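Local coordinates for protein berberine bridge enzyme-like 28 (Arabidopsis thaliana, PDB 5D79) that is a secreted, FAD-dependent cell-wall oxidoreductase of the berberine bridge enzyme-like family, involved in adaptation to salt stress, at residues E114-I119 against C521-I526; I427-Y432 against D452-F457; A168-I173 against A199-D204. All coordinates share one frame; numbering follows the deposited sequence.

Contact 1. Residues E114-I119 against C521-I526. With FAD (flavin-adenine dinucleotide), chain E.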
loop_
_atom_site.group_PDB
_atom_site.type_symbol
_atom_site.label_atom_id
_atom_site.label_comp_id
_atom_site.label_asym_id
_atom_site.label_seq_id
_atom_site.Cartn_x
_atom_site.Cartn_y
_atom_site.Cartn_z
ATOM N N GLU A 114 -9.201 -3.357 -3.849
ATOM C CA GLU A 114 -10.595 -3.665 -4.163
ATOM C C GLU A 114 -11.285 -2.516 -4.901
ATOM O O GLU A 114 -12.510 -2.508 -5.044
ATOM C CB GLU A 114 -11.376 -4.002 -2.878
ATOM C CG GLU A 114 -10.896 -5.255 -2.124
ATOM C CD GLU A 114 -11.455 -6.572 -2.687
ATOM O OE1 GLU A 114 -12.013 -6.579 -3.813
ATOM O OE2 GLU A 114 -11.334 -7.607 -1.990
ATOM N N GLY A 115 -10.507 -1.538 -5.348
ATOM C CA GLY A 115 -11.055 -0.414 -6.092
ATOM C C GLY A 115 -11.982 0.522 -5.333
ATOM O O GLY A 115 -12.797 1.204 -5.947
ATOM N N LEU A 116 -11.844 0.589 -4.009
ATOM C CA LEU A 116 -12.801 1.319 -3.168
ATOM C C LEU A 116 -12.622 2.828 -3.178
ATOM O O LEU A 116 -13.368 3.538 -2.500
ATOM C CB LEU A 116 -12.725 0.834 -1.722
ATOM C CG LEU A 116 -13.188 -0.590 -1.458
ATOM C CD1 LEU A 116 -13.335 -0.806 0.030
ATOM C CD2 LEU A 116 -14.489 -0.878 -2.196
ATOM N N SER A 117 -11.636 3.311 -3.934
ATOM C CA SER A 117 -11.409 4.749 -4.105
ATOM C C SER A 117 -12.212 5.326 -5.281
ATOM O O SER A 117 -12.404 6.543 -5.392
ATOM C CB SER A 117 -9.918 5.024 -4.308
ATOM O OG SER A 117 -9.391 4.212 -5.340
ATOM N N TYR A 118 -12.675 4.441 -6.155
ATOM C CA TYR A 118 -13.484 4.854 -7.296
ATOM C C TYR A 118 -14.700 3.951 -7.453
ATOM O O TYR A 118 -15.416 4.047 -8.439
ATOM C CB TYR A 118 -12.651 4.861 -8.585
ATOM C CG TYR A 118 -11.948 3.557 -8.856
ATOM C CD1 TYR A 118 -10.707 3.291 -8.296
ATOM C CD2 TYR A 118 -12.525 2.585 -9.665
ATOM C CE1 TYR A 118 -10.057 2.094 -8.529
ATOM C CE2 TYR A 118 -11.888 1.377 -9.904
ATOM C CZ TYR A 118 -10.649 1.140 -9.335
ATOM O OH TYR A 118 -9.996 -0.051 -9.562
ATOM N N ILE A 119 -14.933 3.078 -6.478
ATOM C CA ILE A 119 -16.156 2.280 -6.424
ATOM C C ILE A 119 -16.827 2.356 -5.062
ATOM O O ILE A 119 -16.187 2.130 -4.040
ATOM C CB ILE A 119 -15.911 0.784 -6.699
ATOM C CG1 ILE A 119 -15.069 0.568 -7.953
ATOM C CG2 ILE A 119 -17.247 0.029 -6.780
ATOM C CD1 ILE A 119 -14.711 -0.884 -8.170
ATOM N N CYS A 521 -17.129 7.058 4.923
ATOM C CA CYS A 521 -17.359 5.629 5.093
ATOM C C CYS A 521 -17.262 4.875 3.768
ATOM O O CYS A 521 -17.681 5.376 2.730
ATOM C CB CYS A 521 -18.732 5.374 5.745
ATOM S SG CYS A 521 -20.214 5.620 4.684
ATOM N N ASP A 522 -16.684 3.677 3.814
ATOM C CA ASP A 522 -16.749 2.732 2.699
ATOM C C ASP A 522 -17.183 1.369 3.232
ATOM O O ASP A 522 -17.735 1.271 4.335
ATOM C CB ASP A 522 -15.411 2.635 1.938
ATOM C CG ASP A 522 -14.201 2.478 2.847
ATOM O OD1 ASP A 522 -14.272 1.786 3.873
ATOM O OD2 ASP A 522 -13.145 3.038 2.516
ATOM N N GLU A 523 -16.919 0.317 2.467
ATOM C CA GLU A 523 -17.391 -1.018 2.827
ATOM C C GLU A 523 -16.634 -1.687 4.000
ATOM O O GLU A 523 -17.082 -2.713 4.523
ATOM C CB GLU A 523 -17.336 -1.913 1.587
ATOM C CG GLU A 523 -18.389 -1.586 0.511
ATOM C CD GLU A 523 -18.106 -0.300 -0.267
ATOM O OE1 GLU A 523 -16.943 0.162 -0.267
ATOM O OE2 GLU A 523 -19.055 0.240 -0.879
ATOM N N GLN A 524 -15.504 -1.105 4.408
ATOM C CA GLN A 524 -14.702 -1.624 5.521
ATOM C C GLN A 524 -14.228 -0.523 6.498
ATOM O O GLN A 524 -13.324 -0.742 7.316
ATOM C CB GLN A 524 -13.484 -2.384 4.983
ATOM C CG GLN A 524 -13.725 -3.843 4.648
ATOM C CD GLN A 524 -12.432 -4.599 4.363
ATOM O OE1 GLN A 524 -11.396 -3.994 4.070
ATOM N NE2 GLN A 524 -12.482 -5.929 4.455
ATOM N N SER A 525 -14.835 0.655 6.423
ATOM C CA SER A 525 -14.370 1.785 7.225
ATOM C C SER A 525 -14.539 1.547 8.738
ATOM O O SER A 525 -15.327 0.693 9.172
ATOM C CB SER A 525 -15.094 3.072 6.800
ATOM O OG SER A 525 -16.493 2.957 6.972
ATOM N N ILE A 526 -13.770 2.298 9.524
ATOM C CA ILE A 526 -13.828 2.235 10.977
ATOM C C ILE A 526 -15.192 2.727 11.435
ATOM O O ILE A 526 -15.633 3.796 11.000
ATOM C CB ILE A 526 -12.710 3.097 11.616
ATOM C CG1 ILE A 526 -11.318 2.618 11.174
ATOM C CG2 ILE A 526 -12.831 3.129 13.137
ATOM C CD1 ILE A 526 -10.950 1.224 11.644
HETATM P PA FAD E . -6.110 4.803 -3.916
HETATM O O1A FAD E . -7.040 3.791 -4.536
HETATM O O2A FAD E . -6.154 6.145 -4.610
HETATM O O5B FAD E . -6.431 4.934 -2.338
HETATM C C5B FAD E . -6.610 3.783 -1.524
HETATM C C4B FAD E . -7.432 4.073 -0.261
HETATM O O4B FAD E . -6.931 5.241 0.365
HETATM C C3B FAD E . -8.895 4.324 -0.597
HETATM O O3B FAD E . -9.744 3.811 0.407
HETATM C C2B FAD E . -8.973 5.839 -0.662
HETATM O O2B FAD E . -10.265 6.330 -0.353
HETATM C C1B FAD E . -7.897 6.279 0.326
HETATM N N9A FAD E . -7.257 7.572 0.000
HETATM C C8A FAD E . -6.450 7.894 -1.069
HETATM N N7A FAD E . -6.075 9.193 -0.947
HETATM C C5A FAD E . -6.625 9.705 0.180
HETATM C C6A FAD E . -6.580 10.962 0.785
HETATM N N6A FAD E . -5.703 11.877 0.389
HETATM N N1A FAD E . -7.265 11.178 1.964
HETATM C C2A FAD E . -7.983 10.155 2.545
HETATM N N3A FAD E . -8.027 8.915 1.938
HETATM C C4A FAD E . -7.363 8.691 0.781
HETATM N N1 FAD E . 1.771 -1.300 -0.424
HETATM C C2 FAD E . 2.888 -1.493 0.372
HETATM O O2 FAD E . 2.990 -0.914 1.460
HETATM N N3 FAD E . 3.905 -2.329 -0.073
HETATM C C4 FAD E . 3.822 -2.976 -1.295
HETATM O O4 FAD E . 4.791 -3.616 -1.706
HETATM C C4X FAD E . 2.705 -2.762 -2.103
HETATM N N5 FAD E . 2.642 -3.281 -3.387
HETATM C C5X FAD E . 1.683 -2.806 -4.269
HETATM C C6 FAD E . 1.737 -3.110 -5.628
HETATM C C7 FAD E . 0.759 -2.630 -6.503
HETATM C C7M FAD E . 0.821 -2.974 -7.961
HETATM C C8 FAD E . -0.258 -1.800 -6.028
HETATM C C8M FAD E . -1.335 -1.292 -6.941
HETATM C C9 FAD E . -0.314 -1.499 -4.671
HETATM C C9A FAD E . 0.622 -2.039 -3.783
HETATM N N10 FAD E . 0.552 -1.771 -2.425
HETATM C C10 FAD E . 1.698 -1.893 -1.665
HETATM C "C1'" FAD E . -0.724 -1.281 -1.812
HETATM C "C2'" FAD E . -0.847 0.231 -1.792
HETATM O "O2'" FAD E . 0.124 0.762 -0.916
HETATM C "C3'" FAD E . -2.259 0.572 -1.331
HETATM O "O3'" FAD E . -3.168 0.121 -2.312
HETATM C "C4'" FAD E . -2.468 2.058 -1.176
HETATM O "O4'" FAD E . -3.527 2.299 -0.287
HETATM C "C5'" FAD E . -2.878 2.647 -2.507
HETATM O "O5'" FAD E . -2.735 4.047 -2.445
HETATM P P FAD E . -3.205 4.894 -3.723
HETATM O O1P FAD E . -3.257 6.358 -3.376
HETATM O O2P FAD E . -2.296 4.644 -4.900
HETATM O O3P FAD E . -4.626 4.180 -3.996
HETATM O O HOH W 1 -12.266 4.169 -0.050
#
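Leu116 and Glu523 each hold CG anti to their own carbonyl carbon (chi1 -67° and -71°), and the glutamate chain then bends at chi2 (73°), which brings its carboxylate against the leucine methyls. Leu116 CD2 lies 3.3 Å from Glu523 OE1, and Leu116 CD1 is 3.7 Å from it, so both branches meet one oxygen while the side chains cross at a slant. Glu523 OE1 also has a hydrogen-bond partner outside the two segments, so the leucine does not bury a bare charge, and Glu523 OE2 takes a salt bridge from Arg105 NH2 and a hydrogen bond from the backbone N of Tyr121. CD1 of Leu116 lies more loosely beside the carboxylate carbon of Asp522. No hydrogen bond runs directly between 114-119 and 521-526; a water and Arg105, whose NH1 is bonded to Leu116 O, do the joining. The water donates to Leu116 O (2.8 Å) and to Asp522 OD2 (2.9 Å), and is hydrogen-bonded as well to the ribose hydroxyls FAD O3B (2.6 Å) and FAD O2B (3.0 Å). Asp522 OD2 has a second partner in Ser234 OG, whereas Asp522 OD1 accepts Gln524 N at 3.2 Å on its anti side, closing an Asx turn. With an alanine at Leu116 both methyls would go, which is likely to open a gap beside Glu523 OE1 and the Asp522 carboxylate. Next to Leu116, Ser117 OG donates to the phosphate oxygen FAD O1A over a short 2.5 Å. Here the PCMH-type FAD-binding domain meets the C-terminal berberine-like segment at the adenosine-ribose and diphosphate end of the FAD site.

Contact 2. Residues I427-Y432 against D452-F457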
loop_
_atom_site.group_PDB
_atom_site.type_symbol
_atom_site.label_atom_id
_atom_site.label_comp_id
_atom_site.label_asym_id
_atom_site.label_seq_id
_atom_site.Cartn_x
_atom_site.Cartn_y
_atom_site.Cartn_z
ATOM N N ILE A 427 3.679 -11.928 4.573
ATOM C CA ILE A 427 3.636 -12.707 3.353
ATOM C C ILE A 427 2.391 -12.343 2.537
ATOM O O ILE A 427 1.279 -12.293 3.066
ATOM C CB ILE A 427 3.685 -14.232 3.662
ATOM C CG1 ILE A 427 3.559 -15.066 2.389
ATOM C CG2 ILE A 427 2.622 -14.628 4.665
ATOM C CD1 ILE A 427 3.897 -16.511 2.627
ATOM N N GLN A 428 2.597 -12.053 1.255
ATOM C CA GLN A 428 1.501 -11.724 0.359
ATOM C C GLN A 428 1.366 -12.785 -0.714
ATOM O O GLN A 428 2.338 -13.181 -1.327
ATOM C CB GLN A 428 1.711 -10.349 -0.291
ATOM C CG GLN A 428 0.596 -9.937 -1.249
ATOM C CD GLN A 428 0.943 -8.732 -2.105
ATOM O OE1 GLN A 428 2.088 -8.260 -2.116
ATOM N NE2 GLN A 428 -0.051 -8.226 -2.838
ATOM N N TYR A 429 0.147 -13.251 -0.922
ATOM C CA TYR A 429 -0.174 -14.144 -2.031
ATOM C C TYR A 429 -0.980 -13.346 -3.046
ATOM O O TYR A 429 -2.095 -12.907 -2.757
ATOM C CB TYR A 429 -0.976 -15.360 -1.555
ATOM C CG TYR A 429 -0.769 -15.744 -0.095
ATOM C CD1 TYR A 429 -1.500 -15.123 0.926
ATOM C CD2 TYR A 429 0.128 -16.750 0.264
ATOM C CE1 TYR A 429 -1.329 -15.481 2.251
ATOM C CE2 TYR A 429 0.312 -17.106 1.585
ATOM C CZ TYR A 429 -0.419 -16.474 2.577
ATOM O OH TYR A 429 -0.249 -16.839 3.901
ATOM N N VAL A 430 -0.427 -13.142 -4.232
ATOM C CA VAL A 430 -1.096 -12.302 -5.225
ATOM C C VAL A 430 -1.036 -12.950 -6.617
ATOM O O VAL A 430 0.003 -13.439 -7.051
ATOM C CB VAL A 430 -0.485 -10.870 -5.247
ATOM C CG1 VAL A 430 1.033 -10.926 -5.386
ATOM C CG2 VAL A 430 -1.116 -10.009 -6.332
ATOM N N ALA A 431 -2.175 -13.002 -7.292
ATOM C CA ALA A 431 -2.208 -13.546 -8.633
ATOM C C ALA A 431 -2.498 -12.417 -9.610
ATOM O O ALA A 431 -3.427 -11.648 -9.403
ATOM C CB ALA A 431 -3.250 -14.654 -8.747
ATOM N N TYR A 432 -1.681 -12.314 -10.655
ATOM C CA TYR A 432 -1.878 -11.334 -11.712
ATOM C C TYR A 432 -2.413 -12.021 -12.959
ATOM O O TYR A 432 -2.160 -13.204 -13.186
ATOM C CB TYR A 432 -0.569 -10.603 -12.029
ATOM C CG TYR A 432 -0.083 -9.728 -10.894
ATOM C CD1 TYR A 432 0.717 -10.243 -9.883
ATOM C CD2 TYR A 432 -0.428 -8.389 -10.834
ATOM C CE1 TYR A 432 1.149 -9.443 -8.839
ATOM C CE2 TYR A 432 0.005 -7.586 -9.807
ATOM C CZ TYR A 432 0.788 -8.115 -8.806
ATOM O OH TYR A 432 1.203 -7.305 -7.773
ATOM N N ASP A 452 -7.407 -17.780 -2.894
ATOM C CA ASP A 452 -8.180 -18.184 -1.715
ATOM C C ASP A 452 -7.658 -19.506 -1.127
ATOM O O ASP A 452 -7.614 -19.687 0.094
ATOM C CB ASP A 452 -9.677 -18.308 -2.072
ATOM C CG ASP A 452 -10.574 -18.508 -0.842
ATOM O OD1 ASP A 452 -10.891 -17.504 -0.158
ATOM O OD2 ASP A 452 -10.972 -19.665 -0.564
ATOM N N SER A 453 -7.238 -20.411 -2.009
ATOM C CA SER A 453 -6.886 -21.773 -1.616
ATOM C C SER A 453 -5.548 -21.852 -0.878
ATOM O O SER A 453 -5.419 -22.596 0.097
ATOM C CB SER A 453 -6.862 -22.684 -2.848
ATOM O OG SER A 453 -6.668 -24.036 -2.479
ATOM N N VAL A 454 -4.561 -21.086 -1.335
ATOM C CA VAL A 454 -3.251 -21.075 -0.686
ATOM C C VAL A 454 -3.365 -20.384 0.676
ATOM O O VAL A 454 -2.736 -20.800 1.647
ATOM C CB VAL A 454 -2.142 -20.388 -1.583
ATOM C CG1 VAL A 454 -2.469 -18.936 -1.904
ATOM C CG2 VAL A 454 -0.769 -20.487 -0.933
ATOM N N TYR A 455 -4.195 -19.352 0.743
ATOM C CA TYR A 455 -4.448 -18.630 1.984
ATOM C C TYR A 455 -5.087 -19.547 3.018
ATOM O O TYR A 455 -4.655 -19.603 4.180
ATOM C CB TYR A 455 -5.344 -17.430 1.703
ATOM C CG TYR A 455 -5.754 -16.580 2.896
ATOM C CD1 TYR A 455 -6.911 -16.867 3.625
ATOM C CD2 TYR A 455 -5.029 -15.446 3.246
ATOM C CE1 TYR A 455 -7.308 -16.069 4.690
ATOM C CE2 TYR A 455 -5.426 -14.642 4.312
ATOM C CZ TYR A 455 -6.564 -14.959 5.023
ATOM O OH TYR A 455 -6.948 -14.161 6.066
ATOM N N GLU A 456 -6.118 -20.271 2.591
ATOM C CA GLU A 456 -6.746 -21.257 3.463
ATOM C C GLU A 456 -5.705 -22.286 3.930
ATOM O O GLU A 456 -5.679 -22.660 5.104
ATOM C CB GLU A 456 -7.919 -21.953 2.762
ATOM C CG GLU A 456 -9.116 -21.054 2.492
ATOM C CD GLU A 456 -9.620 -20.347 3.732
ATOM O OE1 GLU A 456 -9.920 -21.038 4.724
ATOM O OE2 GLU A 456 -9.712 -19.100 3.722
ATOM N N PHE A 457 -4.839 -22.715 3.018
ATOM C CA PHE A 457 -3.840 -23.694 3.379
ATOM C C PHE A 457 -2.937 -23.162 4.484
ATOM O O PHE A 457 -2.539 -23.910 5.378
ATOM C CB PHE A 457 -2.979 -24.113 2.187
ATOM C CG PHE A 457 -1.768 -24.899 2.603
ATOM C CD1 PHE A 457 -1.901 -26.208 3.055
ATOM C CD2 PHE A 457 -0.512 -24.315 2.616
ATOM C CE1 PHE A 457 -0.802 -26.933 3.483
ATOM C CE2 PHE A 457 0.592 -25.038 3.047
ATOM C CZ PHE A 457 0.444 -26.352 3.482
#
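Tyr429 projects from strand 425-434 onto Val454 and Tyr455 of helix 441-458, a helix-on-sheet packing against one face of the seven-stranded antiparallel sheet. The tight part lies at the base and one side of the Tyr429 ring. Val454 CG1 reaches Tyr429 CB at 3.9 Å and Tyr429 CG at 4.0 Å, while Val454 CG2 approaches Tyr429 CD2 at 4.0 Å, so both valine methyls nestle against the tyrosine. Tyr429 has an unusual chi1 of -26°, well away from a staggered value, which suggests some strain accepted in fitting the ring between strand and helix. The backbone of Tyr455 supplies the next surface, with its CA over one face of the Tyr429 ring. These contacts are apolar and buried, and no hydrogen bond crosses between the segments. The polar end of Tyr429 is satisfied on the neighbouring strand 363-372, where its OH is hydrogen-bonded to Asp370 OD2. Val454 also rests on Ile384 of helix 378-388, so the valine joins two helices to the sheet. The opposite character belongs to the turn of helix looking outward. Glu456 is exposed and Asp452 and Ser453 are partly so, and none of the three touches the strand; Ser453 OG instead bonds to Arg387. At the remaining side the side chains of the two tyrosines cross at about a right angle. Tyr455 turns CG anti to its backbone N (chi1 178°), which points its ring away from the helix, across its axis, where it makes cation-pi contacts with Arg467 and Lys368, and places its CD2 3.8 Å from Tyr429 CE1.

Contact 3. Residues A168-I173 against A199-D204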
loop_
_atom_site.group_PDB
_atom_site.type_symbol
_atom_site.label_atom_id
_atom_site.label_comp_id
_atom_site.label_asym_id
_atom_site.label_seq_id
_atom_site.Cartn_x
_atom_site.Cartn_y
_atom_site.Cartn_z
ATOM N N ALA A 168 16.643 9.890 1.584
ATOM C CA ALA A 168 15.667 8.954 1.048
ATOM C C ALA A 168 14.346 9.094 1.789
ATOM O O ALA A 168 14.211 9.900 2.707
ATOM C CB ALA A 168 16.184 7.513 1.156
ATOM N N PHE A 169 13.361 8.310 1.388
ATOM C CA PHE A 169 12.168 8.218 2.184
ATOM C C PHE A 169 11.681 6.783 2.122
ATOM O O PHE A 169 11.666 6.183 1.052
ATOM C CB PHE A 169 11.094 9.203 1.713
ATOM C CG PHE A 169 9.909 9.245 2.625
ATOM C CD1 PHE A 169 9.979 9.917 3.834
ATOM C CD2 PHE A 169 8.741 8.566 2.302
ATOM C CE1 PHE A 169 8.904 9.926 4.698
ATOM C CE2 PHE A 169 7.652 8.574 3.166
ATOM C CZ PHE A 169 7.732 9.254 4.355
ATOM N N PRO A 170 11.303 6.224 3.284
ATOM C CA PRO A 170 10.881 4.828 3.389
ATOM C C PRO A 170 9.417 4.615 2.986
ATOM O O PRO A 170 8.536 4.724 3.831
ATOM C CB PRO A 170 11.095 4.525 4.870
ATOM C CG PRO A 170 10.839 5.837 5.542
ATOM C CD PRO A 170 11.342 6.888 4.602
ATOM N N ALA A 171 9.166 4.342 1.708
ATOM C CA ALA A 171 7.827 3.984 1.233
ATOM C C ALA A 171 7.931 2.744 0.352
ATOM O O ALA A 171 8.982 2.097 0.330
ATOM C CB ALA A 171 7.187 5.138 0.478
ATOM N N GLY A 172 6.865 2.417 -0.377
ATOM C CA GLY A 172 6.826 1.192 -1.161
ATOM C C GLY A 172 7.734 1.160 -2.379
ATOM O O GLY A 172 8.331 2.177 -2.765
ATOM N N ILE A 173 7.851 -0.005 -3.009
ATOM C CA ILE A 173 8.740 -0.097 -4.175
ATOM C C ILE A 173 8.064 0.274 -5.501
ATOM O O ILE A 173 8.753 0.532 -6.476
ATOM C CB ILE A 173 9.366 -1.523 -4.347
ATOM C CG1 ILE A 173 8.333 -2.517 -4.884
ATOM C CG2 ILE A 173 10.039 -2.000 -3.051
ATOM C CD1 ILE A 173 8.883 -3.890 -5.177
ATOM N N ALA A 199 4.359 5.955 7.179
ATOM C CA ALA A 199 3.541 6.578 8.216
ATOM C C ALA A 199 4.331 6.837 9.493
ATOM O O ALA A 199 4.007 7.741 10.267
ATOM C CB ALA A 199 2.327 5.707 8.518
ATOM N N ASP A 200 5.367 6.041 9.712
ATOM C CA ASP A 200 6.236 6.221 10.864
ATOM C C ASP A 200 7.146 7.422 10.700
ATOM O O ASP A 200 7.874 7.773 11.631
ATOM C CB ASP A 200 7.082 4.970 11.100
ATOM C CG ASP A 200 6.244 3.755 11.439
ATOM O OD1 ASP A 200 5.087 3.920 11.886
ATOM O OD2 ASP A 200 6.746 2.634 11.260
ATOM N N ASN A 201 7.093 8.053 9.525
ATOM C CA ASN A 201 8.022 9.122 9.161
ATOM C C ASN A 201 7.328 10.383 8.658
ATOM O O ASN A 201 7.819 11.091 7.770
ATOM C CB ASN A 201 9.005 8.604 8.120
ATOM C CG ASN A 201 9.934 7.551 8.687
ATOM O OD1 ASN A 201 10.995 7.875 9.209
ATOM N ND2 ASN A 201 9.530 6.287 8.609
ATOM N N ILE A 202 6.185 10.661 9.254
ATOM C CA ILE A 202 5.395 11.831 8.913
ATOM C C ILE A 202 5.220 12.706 10.149
ATOM O O ILE A 202 4.838 12.225 11.216
ATOM C CB ILE A 202 4.044 11.407 8.338
ATOM C CG1 ILE A 202 4.273 10.765 6.962
ATOM C CG2 ILE A 202 3.093 12.600 8.286
ATOM C CD1 ILE A 202 3.181 9.854 6.495
ATOM N N ILE A 203 5.522 13.992 10.008
ATOM C CA ILE A 203 5.637 14.860 11.169
ATOM C C ILE A 203 4.586 15.975 11.238
ATOM O O ILE A 203 4.500 16.690 12.230
ATOM C CB ILE A 203 7.042 15.486 11.216
ATOM C CG1 ILE A 203 7.376 16.127 9.877
ATOM C CG2 ILE A 203 8.088 14.433 11.559
ATOM C CD1 ILE A 203 8.654 16.940 9.896
ATOM N N ASP A 204 3.795 16.118 10.180
ATOM C CA ASP A 204 2.676 17.072 10.128
ATOM C C ASP A 204 1.854 16.704 8.898
ATOM O O ASP A 204 2.310 15.925 8.063
ATOM C CB ASP A 204 3.157 18.535 10.062
ATOM C CG ASP A 204 2.054 19.552 10.420
ATOM O OD1 ASP A 204 0.852 19.251 10.262
ATOM O OD2 ASP A 204 2.395 20.674 10.850
#
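An inverse gamma turn centred on Pro170, in the PCMH-type FAD-binding domain, presents a proline ring and a phenylalanine ring to Asn201. The turn is closed by a weak hydrogen bond from Ala171 N to Phe169 O, at 3.2 Å. Pro170 CG comes up to the Asn201 amide, 3.4 Å from ND2 and 3.7 Å from CG of that asparagine, a contact of carbon on amide. Both Leu197 O and Tyr195 O accept from Asn201 ND2, which fixes the rotation of the amide and turns its nitrogen to its own loop. Phe169 meets the other part of the same residue: CE1 lies 3.5 Å from the backbone oxygen Asn201 O and 3.7 Å from Asn201 CB. The carbonyl oxygen stands at the ring edge, in the ring plane, where the C-H groups carry slight positive charge. The Phe169 ring and the Asn201 side-chain amide are turned 80° from each other. Asn201 leads directly into strand 202-208, and both this strand and strand 167-168, just before the turn, pair antiparallel with strand 238-248, so the contact bridges the ends of two strands that share one partner. With CG anti to its backbone N (chi1 -173°), Phe169 sends its ring into the interior, against Phe183 and against Leu156 and Ile160 of helix 153-163. Pro170 CD covers one face of that ring, 3.3 Å above its plane and offset toward the rim.

Overall arrangement
Along the chain, contact 3 closes before contact 2 opens, and both are nested inside the loop closed by contact 1. Contact 3 lies in the FAD-binding domain, beside strands 167-168 and 202-208 of its antiparallel sheet, both paired with strand 238-248; contact 2 joins a helix to the separate seven-stranded sheet. Contact 1 brings the C-terminal region back to the FAD-binding domain after some 400 residues. No two touch: centres are about 22 Å apart for contacts 1 and 2, about 23 Å for 1 and 3, and about 27 Å for 2 and 3. Contact 1 alone touches the cofactor; the Tyr429 and Pro170 side chains of contacts 2 and 3 stand about 13 and 10 Å from FAD.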